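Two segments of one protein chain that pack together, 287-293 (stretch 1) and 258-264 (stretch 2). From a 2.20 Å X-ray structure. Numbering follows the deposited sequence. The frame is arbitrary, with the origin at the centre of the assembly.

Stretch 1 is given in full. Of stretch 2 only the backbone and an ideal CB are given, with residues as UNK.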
# COMPACT_ATOMS: atom_id res chain seq x y z
N PHE A 287 14.57 3.20 -5.55
CA PHE A 287 15.72 3.66 -4.77
C PHE A 287 15.33 4.52 -3.58
O PHE A 287 14.24 5.10 -3.54
CB PHE A 287 16.66 4.46 -5.67
CG PHE A 287 17.18 3.68 -6.84
CD1 PHE A 287 18.34 2.91 -6.72
CD2 PHE A 287 16.49 3.68 -8.05
CE1 PHE A 287 18.80 2.14 -7.79
CE2 PHE A 287 16.93 2.91 -9.13
CZ PHE A 287 18.09 2.14 -9.00
N GLY A 288 16.24 4.61 -2.61
CA GLY A 288 16.04 5.42 -1.42
C GLY A 288 14.69 5.34 -0.72
O GLY A 288 14.25 6.32 -0.12
N CYS A 289 14.05 4.18 -0.76
CA CYS A 289 12.75 4.04 -0.11
C CYS A 289 12.77 3.36 1.26
O CYS A 289 13.75 2.73 1.64
CB CYS A 289 11.79 3.26 -1.02
SG CYS A 289 11.21 4.19 -2.45
N VAL A 290 11.67 3.53 1.99
CA VAL A 290 11.50 2.91 3.29
C VAL A 290 10.21 2.12 3.16
O VAL A 290 9.14 2.70 2.93
CB VAL A 290 11.35 3.96 4.42
CG1 VAL A 290 10.93 3.27 5.69
CG2 VAL A 290 12.67 4.70 4.63
N VAL A 291 10.30 0.81 3.30
CA VAL A 291 9.14 -0.06 3.16
C VAL A 291 8.85 -0.90 4.40
O VAL A 291 9.73 -1.56 4.94
CB VAL A 291 9.33 -1.04 1.99
CG1 VAL A 291 8.15 -1.98 1.89
CG2 VAL A 291 9.54 -0.27 0.69
N TYR A 292 7.60 -0.87 4.85
CA TYR A 292 7.19 -1.69 5.97
C TYR A 292 6.04 -2.56 5.47
O TYR A 292 5.02 -2.05 5.03
CB TYR A 292 6.70 -0.85 7.15
CG TYR A 292 6.49 -1.70 8.39
CD1 TYR A 292 7.46 -1.75 9.40
CD2 TYR A 292 5.36 -2.52 8.52
CE1 TYR A 292 7.32 -2.60 10.49
CE2 TYR A 292 5.21 -3.38 9.62
CZ TYR A 292 6.20 -3.41 10.60
OH TYR A 292 6.07 -4.24 11.70
N ALA A 293 6.23 -3.87 5.54
CA ALA A 293 5.20 -4.83 5.18
C ALA A 293 5.01 -5.87 6.29
O ALA A 293 5.81 -6.77 6.49
CB ALA A 293 5.63 -5.52 3.89
N UNK A 258 9.68 9.17 13.50
CA UNK A 258 8.86 8.98 12.30
C UNK A 258 9.43 7.90 11.38
O UNK A 258 10.50 7.34 11.61
CB UNK A 258 8.74 10.30 11.53
N UNK A 259 8.65 7.58 10.33
CA UNK A 259 9.03 6.48 9.44
C UNK A 259 10.44 6.65 8.86
O UNK A 259 11.13 5.69 8.57
CB UNK A 259 8.02 6.37 8.30
N UNK A 260 10.83 7.92 8.65
CA UNK A 260 12.15 8.16 8.08
C UNK A 260 13.27 7.65 9.00
O UNK A 260 14.39 7.39 8.58
CB UNK A 260 12.34 9.65 7.81
N UNK A 261 12.94 7.55 10.30
CA UNK A 261 13.93 7.10 11.26
C UNK A 261 14.45 5.70 10.93
O UNK A 261 15.55 5.30 11.29
CB UNK A 261 13.34 7.12 12.67
N UNK A 262 13.58 4.92 10.26
CA UNK A 262 13.98 3.57 9.89
C UNK A 262 15.23 3.59 9.00
O UNK A 262 16.11 2.74 9.10
CB UNK A 262 12.83 2.86 9.18
N UNK A 263 15.27 4.57 8.11
CA UNK A 263 16.40 4.68 7.21
C UNK A 263 17.65 5.06 8.01
O UNK A 263 18.71 4.47 7.83
CB UNK A 263 16.12 5.71 6.11
N UNK A 264 17.51 6.05 8.88
CA UNK A 264 18.63 6.51 9.70
C UNK A 264 19.15 5.35 10.55
O UNK A 264 20.36 5.13 10.64
CB UNK A 264 18.21 7.68 10.59

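Position 258 lies beyond the reach of stretch 1, with nothing of it within 5.5 Å of the ideal CB. Its extended backbone (phi/psi -144/174) leads into a type I turn whose first amide groups need acceptors, so Asn, Asp, Ser or Thr would suit. The residue is N258; with chi1 in p, its side chain caps the turn through two weak hydrogen bonds, R260 N to N258 OD1 at 2.7 Å and A261 N to N258 OD1 at 3.1 Å.

At position 259 the CA-to-CB bond points toward stretch 1, but the ideal CB is still 5.0 Å from V290 CG1, and Y292 lies further along the strand. A short side chain would leave that space unfilled; a long apolar or aromatic one, such as Leu, Met, Phe, Tyr or Trp, could bridge it. The residue is W259. Its chi1 of -80° (m) carries the indole to Y292, where W259 CZ3 comes within 3.7 Å of Y292 CB. The two six-membered rings meet obliquely, their centroids 5.6 Å apart and their planes at 59°. The backbone contributes too, W259 O lying 3.8 Å from V290 CG1.

Position 260 directs its CB away from stretch 1, which leaves the choice wide, polar residues included. It is R260, whose side chain reaches the residue three positions on, described under 263. Position 261, also pointing away, asks nothing of stretch 1 and would accept many helix formers; A261 fills it.

Position 262 points toward the strand, and its ideal CB is already 4.0 Å from V290 CG1. The neighbouring surface is a valine methyl with no polar group to satisfy, so Leu, Ile, Met, Val or Ala would be compatible. L262 is found here, its CB packing 3.9 Å from V290 CG1.

Position 263 is the closest register point, its CA the nearest to that of V290. The ideal CB, 3.9 Å from V290 CG2, favours an aliphatic beginning, while G288 brings no side chain to the space further out. Apolar residues would fit, as would Glu, Gln, Lys or Arg with methylenes against the valine. The residue is E263: its CB lies 3.9 Å from V290 CG2, and the extended chi1 and chi2 (both t) carry the carboxylate beyond that contact. There E263 OE2 accepts from R260 NH2 at 2.8 Å in a salt bridge with the residue three positions earlier, while OE1 is bonded elsewhere in the structure. V290 thus packs its two methyls against neighbouring positions, CG1 near L262 and CG2 near E263, and no hydrogen bond joins the stretches.

Position 264 is out of reach and could be almost any helix-compatible residue; it is R264.

Stretch 2 258-264: NWRALER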
# COMPACT_ATOMS: atom_id res chain seq x y z
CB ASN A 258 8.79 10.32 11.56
CG ASN A 258 10.16 10.70 11.08
OD1 ASN A 258 10.89 9.91 10.48
ND2 ASN A 258 10.53 11.96 11.36
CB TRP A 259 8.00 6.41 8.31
CG TRP A 259 6.78 5.71 8.77
CD1 TRP A 259 5.50 6.28 8.95
CD2 TRP A 259 6.65 4.30 9.08
NE1 TRP A 259 4.57 5.37 9.34
CE2 TRP A 259 5.29 4.08 9.43
CE3 TRP A 259 7.54 3.24 9.10
CZ2 TRP A 259 4.87 2.81 9.78
CZ3 TRP A 259 7.12 1.97 9.45
CH2 TRP A 259 5.77 1.75 9.79
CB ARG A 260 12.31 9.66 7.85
CG ARG A 260 13.08 9.97 6.57
CD ARG A 260 14.42 10.66 6.85
NE ARG A 260 15.44 10.22 5.90
CZ ARG A 260 15.82 11.09 4.95
NH1 ARG A 260 15.30 12.30 4.91
NH2 ARG A 260 16.74 10.73 4.05
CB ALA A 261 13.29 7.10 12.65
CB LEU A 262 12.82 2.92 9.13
CG LEU A 262 11.88 2.14 10.06
CD1 LEU A 262 11.11 3.05 11.02
CD2 LEU A 262 10.83 1.33 9.31
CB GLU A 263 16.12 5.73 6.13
CG GLU A 263 17.29 6.02 5.23
CD GLU A 263 16.92 6.97 4.11
OE1 GLU A 263 16.05 6.61 3.28
OE2 GLU A 263 17.49 8.07 4.05
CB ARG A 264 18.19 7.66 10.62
CG ARG A 264 17.63 8.87 9.88
CD ARG A 264 17.51 10.08 10.80
NE ARG A 264 16.68 9.80 11.97
CZ ARG A 264 15.54 10.42 12.25
NH1 ARG A 264 15.07 11.37 11.44
NH2 ARG A 264 14.86 10.10 13.34
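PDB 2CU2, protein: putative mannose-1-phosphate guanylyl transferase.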